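Local coordinates for protein type I site-specific restriction-modification system, R (Restriction) subunit (Vibrio vulnificus, PDB 3H1T) that probably serves as the motor and cleavage subunit of a type I restriction enzyme, using ATP to translocate DNA that it also cuts, at residues E129-Y132 and T133-E136; F143-P146 and D147-F150; R226-R229 and T230-R234; K486-L489 and S490-Q493; F565-P568 and D569-Y573. All coordinates share one frame; numbering follows the deposited sequence.

Contact 1 (E129-Y132 and T133-E136); sequences EFDY and TTGE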
loop_
_atom_site.group_PDB
_atom_site.type_symbol
_atom_site.label_atom_id
_atom_site.label_comp_id
_atom_site.label_asym_id
_atom_site.label_seq_id
_atom_site.Cartn_x
_atom_site.Cartn_y
_atom_site.Cartn_z
ATOM N N GLU A 129 22.123 -13.197 -20.291
ATOM C CA GLU A 129 22.009 -12.618 -18.960
ATOM C C GLU A 129 22.160 -11.096 -18.915
ATOM O O GLU A 129 23.004 -10.529 -19.602
ATOM C CB GLU A 129 23.068 -13.228 -18.034
ATOM C CG GLU A 129 23.124 -12.614 -16.634
ATOM C CD GLU A 129 24.370 -12.995 -15.836
ATOM O OE1 GLU A 129 25.463 -12.477 -16.143
ATOM O OE2 GLU A 129 24.253 -13.809 -14.898
ATOM N N PHE A 130 21.315 -10.436 -18.132
ATOM C CA PHE A 130 21.471 -9.015 -17.935
ATOM C C PHE A 130 21.709 -8.925 -16.441
ATOM O O PHE A 130 20.872 -9.327 -15.635
ATOM C CB PHE A 130 20.250 -8.170 -18.279
ATOM C CG PHE A 130 20.494 -6.703 -18.049
ATOM C CD1 PHE A 130 21.142 -5.930 -19.013
ATOM C CD2 PHE A 130 20.186 -6.118 -16.819
ATOM C CE1 PHE A 130 21.486 -4.599 -18.750
ATOM C CE2 PHE A 130 20.531 -4.788 -16.547
ATOM C CZ PHE A 130 21.178 -4.031 -17.509
ATOM N N ASP A 131 22.864 -8.407 -16.069
ATOM C CA ASP A 131 23.213 -8.303 -14.667
ATOM C C ASP A 131 23.121 -6.844 -14.231
ATOM O O ASP A 131 23.895 -6.003 -14.691
ATOM C CB ASP A 131 24.631 -8.847 -14.492
ATOM C CG ASP A 131 25.093 -8.855 -13.053
ATOM O OD1 ASP A 131 24.687 -7.979 -12.270
ATOM O OD2 ASP A 131 25.897 -9.742 -12.711
ATOM N N TYR A 132 22.169 -6.541 -13.352
ATOM C CA TYR A 132 22.013 -5.175 -12.888
ATOM C C TYR A 132 23.198 -4.674 -12.070
ATOM O O TYR A 132 23.429 -3.464 -12.004
ATOM C CB TYR A 132 20.713 -5.019 -12.088
ATOM C CG TYR A 132 19.468 -5.138 -12.941
ATOM C CD1 TYR A 132 19.022 -6.382 -13.376
ATOM C CD2 TYR A 132 18.766 -4.001 -13.352
ATOM C CE1 TYR A 132 17.912 -6.505 -14.187
ATOM C CE2 TYR A 132 17.648 -4.108 -14.174
ATOM C CZ TYR A 132 17.229 -5.368 -14.593
ATOM O OH TYR A 132 16.159 -5.503 -15.436
ATOM N N THR A 133 23.964 -5.589 -11.471
ATOM C CA THR A 133 25.107 -5.173 -10.666
ATOM C C THR A 133 26.278 -4.691 -11.532
ATOM O O THR A 133 27.132 -3.958 -11.050
ATOM C CB THR A 133 25.600 -6.305 -9.732
ATOM O OG1 THR A 133 26.179 -7.358 -10.514
ATOM C CG2 THR A 133 24.438 -6.869 -8.914
ATOM N N THR A 134 26.322 -5.092 -12.799
ATOM C CA THR A 134 27.395 -4.638 -13.682
ATOM C C THR A 134 26.863 -3.885 -14.898
ATOM O O THR A 134 27.584 -3.117 -15.529
ATOM C CB THR A 134 28.257 -5.797 -14.221
ATOM O OG1 THR A 134 27.453 -6.653 -15.032
ATOM C CG2 THR A 134 28.848 -6.596 -13.093
ATOM N N GLY A 135 25.602 -4.118 -15.232
ATOM C CA GLY A 135 25.018 -3.461 -16.379
ATOM C C GLY A 135 25.421 -4.130 -17.677
ATOM O O GLY A 135 25.117 -3.620 -18.748
ATOM N N GLU A 136 26.105 -5.267 -17.592
ATOM C CA GLU A 136 26.552 -6.016 -18.762
ATOM C C GLU A 136 25.518 -7.039 -19.229
ATOM O O GLU A 136 24.882 -7.704 -18.413
ATOM C CB GLU A 136 27.856 -6.752 -18.438
ATOM C CG GLU A 136 29.075 -5.856 -18.374
ATOM C CD GLU A 136 30.278 -6.536 -17.748
ATOM O OE1 GLU A 136 30.407 -7.779 -17.871
ATOM O OE2 GLU A 136 31.102 -5.817 -17.145
HETATM O O HOH W 1 26.140 -10.185 -17.805
#

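Contact 2 (F143-P146 and D147-F150); sequences FPTP and DELF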
loop_
_atom_site.group_PDB
_atom_site.type_symbol
_atom_site.label_atom_id
_atom_site.label_comp_id
_atom_site.label_asym_id
_atom_site.label_seq_id
_atom_site.Cartn_x
_atom_site.Cartn_y
_atom_site.Cartn_z
ATOM N N PHE A 143 23.735 -21.489 -16.668
ATOM C CA PHE A 143 23.167 -20.650 -15.620
ATOM C C PHE A 143 24.090 -20.525 -14.422
ATOM O O PHE A 143 24.756 -21.472 -14.045
ATOM C CB PHE A 143 21.841 -21.234 -15.132
ATOM C CG PHE A 143 20.702 -21.044 -16.075
ATOM C CD1 PHE A 143 20.117 -19.785 -16.231
ATOM C CD2 PHE A 143 20.225 -22.116 -16.828
ATOM C CE1 PHE A 143 19.084 -19.587 -17.135
ATOM C CE2 PHE A 143 19.188 -21.931 -17.738
ATOM C CZ PHE A 143 18.617 -20.655 -17.897
ATOM N N PRO A 144 24.144 -19.336 -13.805
ATOM C CA PRO A 144 24.994 -19.161 -12.629
ATOM C C PRO A 144 24.392 -20.030 -11.516
ATOM O O PRO A 144 23.210 -20.409 -11.567
ATOM C CB PRO A 144 24.838 -17.670 -12.320
ATOM C CG PRO A 144 24.675 -17.075 -13.685
ATOM C CD PRO A 144 23.628 -18.026 -14.243
ATOM N N THR A 145 25.187 -20.325 -10.494
ATOM C CA THR A 145 24.697 -21.129 -9.398
ATOM C C THR A 145 24.155 -20.194 -8.324
ATOM O O THR A 145 24.489 -19.007 -8.294
ATOM C CB THR A 145 25.819 -21.992 -8.803
ATOM O OG1 THR A 145 26.826 -21.143 -8.233
ATOM C CG2 THR A 145 26.464 -22.841 -9.871
ATOM N N PRO A 146 23.289 -20.713 -7.431
ATOM C CA PRO A 146 22.744 -19.870 -6.363
ATOM C C PRO A 146 23.842 -19.119 -5.617
ATOM O O PRO A 146 23.715 -17.935 -5.319
ATOM C CB PRO A 146 22.028 -20.878 -5.468
ATOM C CG PRO A 146 21.465 -21.844 -6.463
ATOM C CD PRO A 146 22.651 -22.048 -7.407
ATOM N N ASP A 147 24.918 -19.827 -5.319
ATOM C CA ASP A 147 26.049 -19.262 -4.594
ATOM C C ASP A 147 26.742 -18.147 -5.372
ATOM O O ASP A 147 27.078 -17.106 -4.801
ATOM C CB ASP A 147 27.036 -20.380 -4.248
ATOM C CG ASP A 147 28.122 -19.932 -3.294
ATOM O OD1 ASP A 147 29.053 -19.218 -3.730
ATOM O OD2 ASP A 147 28.034 -20.309 -2.107
ATOM N N GLU A 148 26.953 -18.358 -6.670
ATOM C CA GLU A 148 27.604 -17.351 -7.507
ATOM C C GLU A 148 26.798 -16.046 -7.509
ATOM O O GLU A 148 27.358 -14.967 -7.306
ATOM C CB GLU A 148 27.767 -17.855 -8.949
ATOM C CG GLU A 148 28.655 -19.085 -9.104
ATOM C CD GLU A 148 28.810 -19.525 -10.553
ATOM O OE1 GLU A 148 27.866 -19.319 -11.343
ATOM O OE2 GLU A 148 29.864 -20.096 -10.905
ATOM N N LEU A 149 25.486 -16.136 -7.735
ATOM C CA LEU A 149 24.651 -14.940 -7.747
ATOM C C LEU A 149 24.585 -14.219 -6.402
ATOM O O LEU A 149 24.654 -12.992 -6.350
ATOM C CB LEU A 149 23.223 -15.260 -8.197
ATOM C CG LEU A 149 22.991 -15.697 -9.654
ATOM C CD1 LEU A 149 21.523 -15.471 -9.981
ATOM C CD2 LEU A 149 23.871 -14.895 -10.615
ATOM N N PHE A 150 24.438 -14.977 -5.317
ATOM C CA PHE A 150 24.355 -14.401 -3.979
ATOM C C PHE A 150 25.675 -13.721 -3.615
ATOM O O PHE A 150 25.693 -12.734 -2.885
ATOM C CB PHE A 150 24.023 -15.494 -2.964
ATOM C CG PHE A 150 23.760 -14.981 -1.573
ATOM C CD1 PHE A 150 22.696 -14.122 -1.328
ATOM C CD2 PHE A 150 24.554 -15.379 -0.499
ATOM C CE1 PHE A 150 22.415 -13.666 -0.037
ATOM C CE2 PHE A 150 24.287 -14.932 0.800
ATOM C CZ PHE A 150 23.211 -14.072 1.031
#

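Contact 3 (R226-R229 and T230-R234); sequences RWNR and TGDYR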
loop_
_atom_site.group_PDB
_atom_site.type_symbol
_atom_site.label_atom_id
_atom_site.label_comp_id
_atom_site.label_asym_id
_atom_site.label_seq_id
_atom_site.Cartn_x
_atom_site.Cartn_y
_atom_site.Cartn_z
ATOM N N ARG A 226 19.203 -11.858 16.127
ATOM C CA ARG A 226 20.046 -11.274 17.163
ATOM C C ARG A 226 20.862 -10.103 16.609
ATOM O O ARG A 226 22.004 -9.885 17.021
ATOM C CB ARG A 226 21.011 -12.316 17.754
ATOM C CG ARG A 226 20.364 -13.607 18.242
ATOM C CD ARG A 226 19.139 -13.340 19.109
ATOM N NE ARG A 226 18.942 -14.384 20.114
ATOM C CZ ARG A 226 19.787 -14.602 21.122
ATOM N NH1 ARG A 226 20.876 -13.848 21.247
ATOM N NH2 ARG A 226 19.548 -15.570 22.001
ATOM N N TRP A 227 20.285 -9.356 15.668
ATOM C CA TRP A 227 20.953 -8.190 15.092
ATOM C C TRP A 227 20.824 -7.007 16.046
ATOM O O TRP A 227 19.857 -6.910 16.806
ATOM C CB TRP A 227 20.322 -7.779 13.745
ATOM C CG TRP A 227 20.648 -6.334 13.363
ATOM C CD1 TRP A 227 21.774 -5.885 12.726
ATOM C CD2 TRP A 227 19.934 -5.158 13.783
ATOM N NE1 TRP A 227 21.813 -4.507 12.737
ATOM C CE2 TRP A 227 20.699 -4.036 13.382
ATOM C CE3 TRP A 227 18.726 -4.944 14.468
ATOM C CZ2 TRP A 227 20.303 -2.726 13.650
ATOM C CZ3 TRP A 227 18.332 -3.638 14.733
ATOM C CH2 TRP A 227 19.123 -2.546 14.323
ATOM N N ASN A 228 21.787 -6.095 15.999
ATOM C CA ASN A 228 21.714 -4.903 16.823
ATOM C C ASN A 228 22.832 -3.926 16.505
ATOM O O ASN A 228 23.792 -4.267 15.811
ATOM C CB ASN A 228 21.689 -5.249 18.327
ATOM C CG ASN A 228 22.998 -5.836 18.842
ATOM O OD1 ASN A 228 23.446 -5.482 19.935
ATOM N ND2 ASN A 228 23.602 -6.756 18.075
ATOM N N ARG A 229 22.677 -2.698 16.988
ATOM C CA ARG A 229 23.641 -1.623 16.772
ATOM C C ARG A 229 25.089 -1.893 17.202
ATOM O O ARG A 229 26.043 -1.521 16.496
ATOM C CB ARG A 229 23.179 -0.366 17.502
ATOM C CG ARG A 229 21.941 0.305 16.950
ATOM C CD ARG A 229 22.167 1.803 17.029
ATOM N NE ARG A 229 22.717 2.170 18.330
ATOM C CZ ARG A 229 22.001 2.685 19.325
ATOM N NH1 ARG A 229 20.701 2.904 19.163
ATOM N NH2 ARG A 229 22.584 2.968 20.486
ATOM N N THR A 230 25.261 -2.518 18.364
ATOM C CA THR A 230 26.601 -2.781 18.882
ATOM C C THR A 230 27.265 -4.042 18.335
ATOM O O THR A 230 28.496 -4.124 18.254
ATOM C CB THR A 230 26.570 -2.836 20.412
ATOM O OG1 THR A 230 25.701 -3.898 20.844
ATOM C CG2 THR A 230 26.053 -1.517 20.959
ATOM N N GLY A 231 26.450 -5.033 17.990
ATOM C CA GLY A 231 26.990 -6.253 17.414
ATOM C C GLY A 231 27.375 -7.383 18.350
ATOM O O GLY A 231 28.240 -8.201 18.027
ATOM N N ASP A 232 26.757 -7.441 19.520
ATOM C CA ASP A 232 27.027 -8.545 20.420
ATOM C C ASP A 232 25.906 -9.551 20.173
ATOM O O ASP A 232 25.285 -9.557 19.100
ATOM C CB ASP A 232 27.020 -8.080 21.874
ATOM C CG ASP A 232 26.494 -6.671 22.030
ATOM O OD1 ASP A 232 27.228 -5.721 21.679
ATOM O OD2 ASP A 232 25.342 -6.511 22.495
ATOM N N TYR A 233 25.612 -10.378 21.167
ATOM C CA TYR A 233 24.561 -11.368 21.000
ATOM C C TYR A 233 23.147 -10.938 21.411
ATOM O O TYR A 233 22.168 -11.567 20.994
ATOM C CB TYR A 233 24.949 -12.680 21.711
ATOM C CG TYR A 233 26.089 -13.391 21.008
ATOM C CD1 TYR A 233 26.028 -13.648 19.629
ATOM C CD2 TYR A 233 27.245 -13.771 21.696
ATOM C CE1 TYR A 233 27.091 -14.262 18.955
ATOM C CE2 TYR A 233 28.319 -14.392 21.026
ATOM C CZ TYR A 233 28.231 -14.628 19.655
ATOM O OH TYR A 233 29.291 -15.187 18.972
ATOM N N ARG A 234 23.026 -9.858 22.180
ATOM C CA ARG A 234 21.717 -9.382 22.642
ATOM C C ARG A 234 20.669 -9.204 21.551
ATOM O O ARG A 234 20.994 -8.885 20.403
ATOM C CB ARG A 234 21.848 -8.027 23.385
ATOM C CG ARG A 234 22.207 -8.078 24.882
ATOM C CD ARG A 234 21.794 -9.379 25.564
ATOM N NE ARG A 234 22.636 -10.469 25.087
ATOM C CZ ARG A 234 23.072 -11.469 25.843
ATOM N NH1 ARG A 234 22.744 -11.520 27.128
ATOM N NH2 ARG A 234 23.847 -12.411 25.313
HETATM O O HOH W 2 28.599 -2.643 15.544
#

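Contact 4 (K486-L489 and S490-Q493); sequences KGHL and SRFQ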
loop_
_atom_site.group_PDB
_atom_site.type_symbol
_atom_site.label_atom_id
_atom_site.label_comp_id
_atom_site.label_asym_id
_atom_site.label_seq_id
_atom_site.Cartn_x
_atom_site.Cartn_y
_atom_site.Cartn_z
ATOM N N LYS A 486 -18.322 6.303 17.895
ATOM C CA LYS A 486 -17.506 5.106 17.745
ATOM C C LYS A 486 -18.385 3.890 17.454
ATOM O O LYS A 486 -18.016 3.025 16.665
ATOM C CB LYS A 486 -16.704 4.823 19.024
ATOM C CG LYS A 486 -15.873 5.985 19.560
ATOM C CD LYS A 486 -14.756 6.389 18.599
ATOM C CE LYS A 486 -13.477 6.800 19.350
ATOM N NZ LYS A 486 -13.694 7.840 20.405
ATOM N N GLY A 487 -19.548 3.830 18.100
ATOM C CA GLY A 487 -20.442 2.711 17.889
ATOM C C GLY A 487 -20.874 2.598 16.443
ATOM O O GLY A 487 -20.841 1.509 15.860
ATOM N N HIS A 488 -21.281 3.730 15.871
ATOM C CA HIS A 488 -21.729 3.791 14.484
ATOM C C HIS A 488 -20.622 3.405 13.509
ATOM O O HIS A 488 -20.838 2.668 12.547
ATOM C CB HIS A 488 -22.208 5.203 14.158
ATOM C CG HIS A 488 -23.467 5.586 14.864
ATOM N ND1 HIS A 488 -24.593 4.789 14.856
ATOM C CD2 HIS A 488 -23.796 6.697 15.562
ATOM C CE1 HIS A 488 -25.563 5.397 15.517
ATOM N NE2 HIS A 488 -25.106 6.556 15.955
ATOM N N LEU A 489 -19.434 3.933 13.772
ATOM C CA LEU A 489 -18.270 3.668 12.944
ATOM C C LEU A 489 -17.956 2.181 12.951
ATOM O O LEU A 489 -17.702 1.573 11.906
ATOM C CB LEU A 489 -17.077 4.452 13.488
ATOM C CG LEU A 489 -15.687 4.220 12.890
ATOM C CD1 LEU A 489 -15.659 4.649 11.426
ATOM C CD2 LEU A 489 -14.664 5.009 13.701
ATOM N N SER A 490 -17.970 1.602 14.145
ATOM C CA SER A 490 -17.678 0.191 14.351
ATOM C C SER A 490 -18.539 -0.731 13.506
ATOM O O SER A 490 -18.038 -1.641 12.855
ATOM C CB SER A 490 -17.854 -0.155 15.831
ATOM O OG SER A 490 -17.494 -1.500 16.090
ATOM N N ARG A 491 -19.846 -0.497 13.533
ATOM C CA ARG A 491 -20.801 -1.308 12.773
ATOM C C ARG A 491 -20.658 -1.055 11.283
ATOM O O ARG A 491 -20.810 -1.968 10.468
ATOM C CB ARG A 491 -22.239 -0.988 13.192
ATOM C CG ARG A 491 -22.520 -1.175 14.681
ATOM C CD ARG A 491 -24.023 -1.067 15.005
ATOM N NE ARG A 491 -24.271 -0.190 16.153
ATOM C CZ ARG A 491 -24.676 1.079 16.053
ATOM N NH1 ARG A 491 -24.895 1.622 14.851
ATOM N NH2 ARG A 491 -24.838 1.821 17.149
ATOM N N PHE A 492 -20.379 0.195 10.933
ATOM C CA PHE A 492 -20.215 0.594 9.538
ATOM C C PHE A 492 -19.073 -0.186 8.875
ATOM O O PHE A 492 -19.166 -0.624 7.726
ATOM C CB PHE A 492 -19.912 2.095 9.463
ATOM C CG PHE A 492 -19.547 2.585 8.089
ATOM C CD1 PHE A 492 -20.525 2.854 7.138
ATOM C CD2 PHE A 492 -18.218 2.820 7.763
ATOM C CE1 PHE A 492 -20.167 3.361 5.877
ATOM C CE2 PHE A 492 -17.860 3.322 6.523
ATOM C CZ PHE A 492 -18.836 3.594 5.578
ATOM N N GLN A 493 -17.991 -0.353 9.627
ATOM C CA GLN A 493 -16.805 -1.047 9.169
ATOM C C GLN A 493 -17.002 -2.538 8.963
ATOM O O GLN A 493 -16.268 -3.165 8.197
ATOM C CB GLN A 493 -15.670 -0.815 10.163
ATOM C CG GLN A 493 -15.129 0.596 10.132
ATOM C CD GLN A 493 -13.933 0.766 11.030
ATOM O OE1 GLN A 493 -13.161 1.704 10.879
ATOM N NE2 GLN A 493 -13.773 -0.147 11.977
#

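Contact 5 (F565-P568 and D569-Y573); sequences FADP and DFDGY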
loop_
_atom_site.group_PDB
_atom_site.type_symbol
_atom_site.label_atom_id
_atom_site.label_comp_id
_atom_site.label_asym_id
_atom_site.label_seq_id
_atom_site.Cartn_x
_atom_site.Cartn_y
_atom_site.Cartn_z
ATOM N N PHE A 565 -5.945 17.935 -7.266
ATOM C CA PHE A 565 -5.027 16.927 -6.754
ATOM C C PHE A 565 -4.847 15.727 -7.682
ATOM O O PHE A 565 -4.422 14.656 -7.251
ATOM C CB PHE A 565 -5.512 16.488 -5.374
ATOM C CG PHE A 565 -5.552 17.612 -4.373
ATOM C CD1 PHE A 565 -4.370 18.087 -3.804
ATOM C CD2 PHE A 565 -6.763 18.228 -4.026
ATOM C CE1 PHE A 565 -4.374 19.157 -2.904
ATOM C CE2 PHE A 565 -6.780 19.308 -3.121
ATOM C CZ PHE A 565 -5.577 19.770 -2.563
ATOM N N ALA A 566 -5.151 15.911 -8.964
ATOM C CA ALA A 566 -4.985 14.842 -9.936
ATOM C C ALA A 566 -3.518 14.407 -9.912
ATOM O O ALA A 566 -2.609 15.239 -9.958
ATOM C CB ALA A 566 -5.373 15.331 -11.326
ATOM N N ASP A 567 -3.291 13.101 -9.850
ATOM C CA ASP A 567 -1.930 12.576 -9.769
ATOM C C ASP A 567 -1.861 11.223 -10.476
ATOM O O ASP A 567 -1.948 10.178 -9.844
ATOM C CB ASP A 567 -1.559 12.414 -8.294
ATOM C CG ASP A 567 -0.101 12.092 -8.090
ATOM O OD1 ASP A 567 0.573 11.774 -9.088
ATOM O OD2 ASP A 567 0.369 12.148 -6.930
ATOM N N PRO A 568 -1.690 11.231 -11.803
ATOM C CA PRO A 568 -1.617 10.001 -12.598
ATOM C C PRO A 568 -0.401 9.118 -12.305
ATOM O O PRO A 568 -0.467 7.893 -12.415
ATOM C CB PRO A 568 -1.624 10.531 -14.031
ATOM C CG PRO A 568 -2.324 11.854 -13.902
ATOM C CD PRO A 568 -1.672 12.406 -12.686
ATOM N N ASP A 569 0.705 9.737 -11.920
ATOM C CA ASP A 569 1.915 8.981 -11.628
ATOM C C ASP A 569 1.717 8.038 -10.455
ATOM O O ASP A 569 2.086 6.876 -10.530
ATOM C CB ASP A 569 3.086 9.924 -11.357
ATOM C CG ASP A 569 3.537 10.659 -12.604
ATOM O OD1 ASP A 569 3.188 10.204 -13.715
ATOM O OD2 ASP A 569 4.246 11.681 -12.496
ATOM N N PHE A 570 1.122 8.529 -9.377
ATOM C CA PHE A 570 0.890 7.697 -8.212
ATOM C C PHE A 570 -0.463 6.985 -8.256
ATOM O O PHE A 570 -0.584 5.841 -7.793
ATOM C CB PHE A 570 0.982 8.530 -6.928
ATOM C CG PHE A 570 1.100 7.706 -5.680
ATOM C CD1 PHE A 570 2.325 7.154 -5.309
ATOM C CD2 PHE A 570 -0.015 7.451 -4.895
ATOM C CE1 PHE A 570 2.432 6.366 -4.183
ATOM C CE2 PHE A 570 0.087 6.659 -3.759
ATOM C CZ PHE A 570 1.315 6.117 -3.408
ATOM N N ASP A 571 -1.476 7.638 -8.823
ATOM C CA ASP A 571 -2.811 7.044 -8.865
ATOM C C ASP A 571 -3.240 6.429 -10.186
ATOM O O ASP A 571 -4.179 5.639 -10.203
ATOM C CB ASP A 571 -3.889 8.070 -8.487
ATOM C CG ASP A 571 -3.450 9.015 -7.393
ATOM O OD1 ASP A 571 -2.666 8.588 -6.503
ATOM O OD2 ASP A 571 -3.902 10.185 -7.420
ATOM N N GLY A 572 -2.566 6.770 -11.280
ATOM C CA GLY A 572 -2.998 6.256 -12.568
ATOM C C GLY A 572 -4.237 7.076 -12.906
ATOM O O GLY A 572 -4.580 7.982 -12.151
ATOM N N TYR A 573 -4.908 6.790 -14.018
ATOM C CA TYR A 573 -6.111 7.537 -14.401
ATOM C C TYR A 573 -7.335 6.752 -13.956
ATOM O O TYR A 573 -7.268 5.537 -13.755
ATOM C CB TYR A 573 -6.173 7.764 -15.925
ATOM C CG TYR A 573 -5.027 8.590 -16.479
ATOM C CD1 TYR A 573 -3.844 7.989 -16.914
ATOM C CD2 TYR A 573 -5.101 9.984 -16.514
ATOM C CE1 TYR A 573 -2.765 8.753 -17.367
ATOM C CE2 TYR A 573 -4.027 10.755 -16.959
ATOM C CZ TYR A 573 -2.863 10.130 -17.380
ATOM O OH TYR A 573 -1.798 10.889 -17.791
HETATM O O HOH W 3 -4.117 12.444 -5.804
HETATM O O HOH W 4 1.262 13.024 -11.407
HETATM O O HOH W 5 -5.761 11.269 -9.414
#

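Contact 1 (E129-Y132 and T133-E136)
D131 reaches forward over the turn that follows it, and its side chain meets T133 and T134 atom by atom. D131 CB lies 3.6 Å from T134 OG1, the two side chains crossing at about a right angle. With CG anti to the backbone N (chi1 -177°), the carboxylate is carried over the start of the turn, where it takes the amide of T133 in an Asx turn, the distance from T133 N to D131 OD1 being 2.6 Å. That donor arrives nearly along the C-O axis of OD1. The T133 hydroxyl is modelled still closer to OD1, too short a separation for its exact geometry to be trusted. OD2, at the other tip, forms a salt bridge with R152, which also pairs with E129 OE2; the latter oxygen is hydrogen-bonded to Y120 OH as well. The backbone makes a β-hairpin that joins strand 127-131 to strand 137-140 at the edge of the mixed sheet. D131 N donates to E136 O at 3.2 Å, an almost straight bond (171°). D131 O, for its part, accepts from two amides: G135 N, at 2.6 Å, comes nearly head-on, while T134 N, at 3.2 Å, sits well above the carbonyl plane. G135 has positive phi, which suits glycine. T134 makes an ST turn, its OG1 accepting from E136 N. E136 O also receives a water at 2.8 Å that donates to E129 OE1 as well. F130 lays CE1 3.8 Å from G135 O, while K108 makes a cation-pi contact with its ring.

Contact 2 (F143-P146 and D147-F150)
P144 and L149 touch on one side of the first turn of helix 146-157, and T145 and E148 close over another. T145 is the N-cap residue, and with E148 it forms a capping box. The T145 hydroxyl is held between its own backbone N and carbonyl carbon (chi1 64°), which turns OG1 back toward the helix to accept from E148 N; OG1 is modelled too near a neighbouring atom, so its exact place is less sure. The reciprocal bond is clearer. E148, with CG anti to its carbonyl carbon, runs back alongside the cap, extended beyond CG, so that its OE1 takes T145 N at 3.0 Å, from well above the carboxylate plane. The same oxygen forms a salt bridge with R142. L149 N then donates to T145 O at 3.1 Å, and F150 N to P146 O at 3.0 Å. Just outside the box, P144 CB meets L149 CD2 at a tight 3.4 Å; residues immediately before the cap and four after it are the two partners of a hydrophobic staple. Both side chains also pack on Y120 of strand 118-122. The chemistry is complementary: the box supplies partners for amides at the helix start, and the negative E148 carboxylate, shared with R142, would be expected to interact favourably with the positive end of the helix dipole.

Contact 3 (R226-R229 and T230-R234)
R226 lays its side chain along the carbonyl of Y233, R226 CB coming within 3.5 Å of Y233 O and NH1 reaching the same oxygen at 2.6 Å. R226 ends helix 211-224 in a Schellman motif, its positive phi turning the chain into the loop that leads to strand 238-242 of the parallel sheet, in the part of the protein related to P-loop ATPases. A bend at chi2 (-47°) curls the guanidinium back, so that Y233 O lies at its edge and near its plane; the N-H points poorly at the oxygen, and the bond is weak. R234 approaches too, its NH2 lying 5.2 Å from R226 NH1. Such like charges would be expected to repel unless screened, and K235 is also close. N228 points into the middle of the loop, its amide facing T230, G231 and D232. G231 has backbone angles at which a CB would press on the carbonyl O of T230, which calls for glycine. W227 packs on V194 and L195 of helix 181-195, and R229 N donates to D304. A water donates to R229 O and, more weakly, to T230 O. Within the turn, T230 OG1 donates to D232 OD1 at 2.5 Å, on the syn side of the carboxylate and 30° out of its plane.

Contact 4 (K486-L489 and S490-Q493)
Helix 482-493 is the crossover helix of a β-α-β unit that links strand 474-476 to strand 502-505 in the second, helicase C-terminal domain, and K486 to L489 meet S490 to Q493 along one run of it. Four successive amides donate to carbonyls four residues back: S490 N to K486 O at 2.9 Å, R491 N to G487 O at 3.2 Å, then F492 N to H488 O and Q493 N to L489 O, both at 3.0 Å. On the outer side H488 and R491 lie side by side and point the same way. NH1 of R491 donates to ND1 of H488 at 3.2 Å (146°), somewhat out of the plane of both groups, which stand nearly perpendicular to each other. The arginine is bent at chi3, which folds its guanidinium over the backbone, and G487 O sits above the centre of one face. D472 lies near NH1 as a long, weak ion pair. On another side L489 CD1 touches Q493 OE1 at 3.9 Å, an oxygen that also accepts from D514 N. F492 turns its ring inward onto L503, I443 and K441 of the sheet. Because ND1 accepts a hydrogen bond from R491 NH1, that nitrogen is best read as unprotonated, and the adjacent positive charge would be expected to make protonation of H488 less favourable.

Contact 5 (F565-P568 and D569-Y573)
D567 leaves the extended backbone of the loop and starts the single turn of helix 568-571, where its carbonyl O accepts from D571 N at 2.8 Å, the donor coming nearly end-on. P568 O takes G572 N at 2.6 Å, from above the carbonyl plane, and G572 then breaks the helix with a positive phi. D567 is the N-cap residue of this short helix, which comes between strands 552-556 and 576-582 along the chain, both part of the mixed sheet that includes the helicase C-terminal strands. With CG anti to the backbone N (chi1 -171°), D567 OD1 faces the helix start and accepts from F570 N at 3.3 Å, a weak but nearly straight capping bond. OD1 also receives a water, while OD2 makes salt bridges with R343 and K534. D571 folds back under the cap, its OD2 3.3 Å from D567 CB, and its OD1 is held by K534 as well; K534 thus bridges the two carboxylates and probably offsets their like charges. OD2 of D571 collects two waters, one bound also to F565 O and the other to D567 N, which joins the incoming loop to the helix. F570 directs its ring away, onto P341, R343 and K534. At the outer side the P568 ring lies against Y573 in a CH-pi contact: P568 CB stands over the face of the phenol, offset toward the rim, 3.9 Å from the ring centroid and 3.6 Å from Y573 CZ.

Contacts 1 and 2 belong together: their centres are 14 Å apart in the N-terminal domain, and E129 OE2 meets P144 CG at 3.5 Å, while R152, on the helix that contact 2 starts, reaches back to the carboxylates of contact 1. The other three are spread over the motor part and do not touch. Contact 3 lies on the first ATPase-like lobe and contact 4 on the second, their centres 44 Å apart. Contact 5 is 31 Å from contact 4, centre to centre; D567 meets K534 of helix 530-537 in the second lobe and R343, just after strand 333-338 of the first lobe's sheet, so contact 5 lies where the two lobes meet. Contacts 1 and 4 sit on opposite sides of the chain's centre.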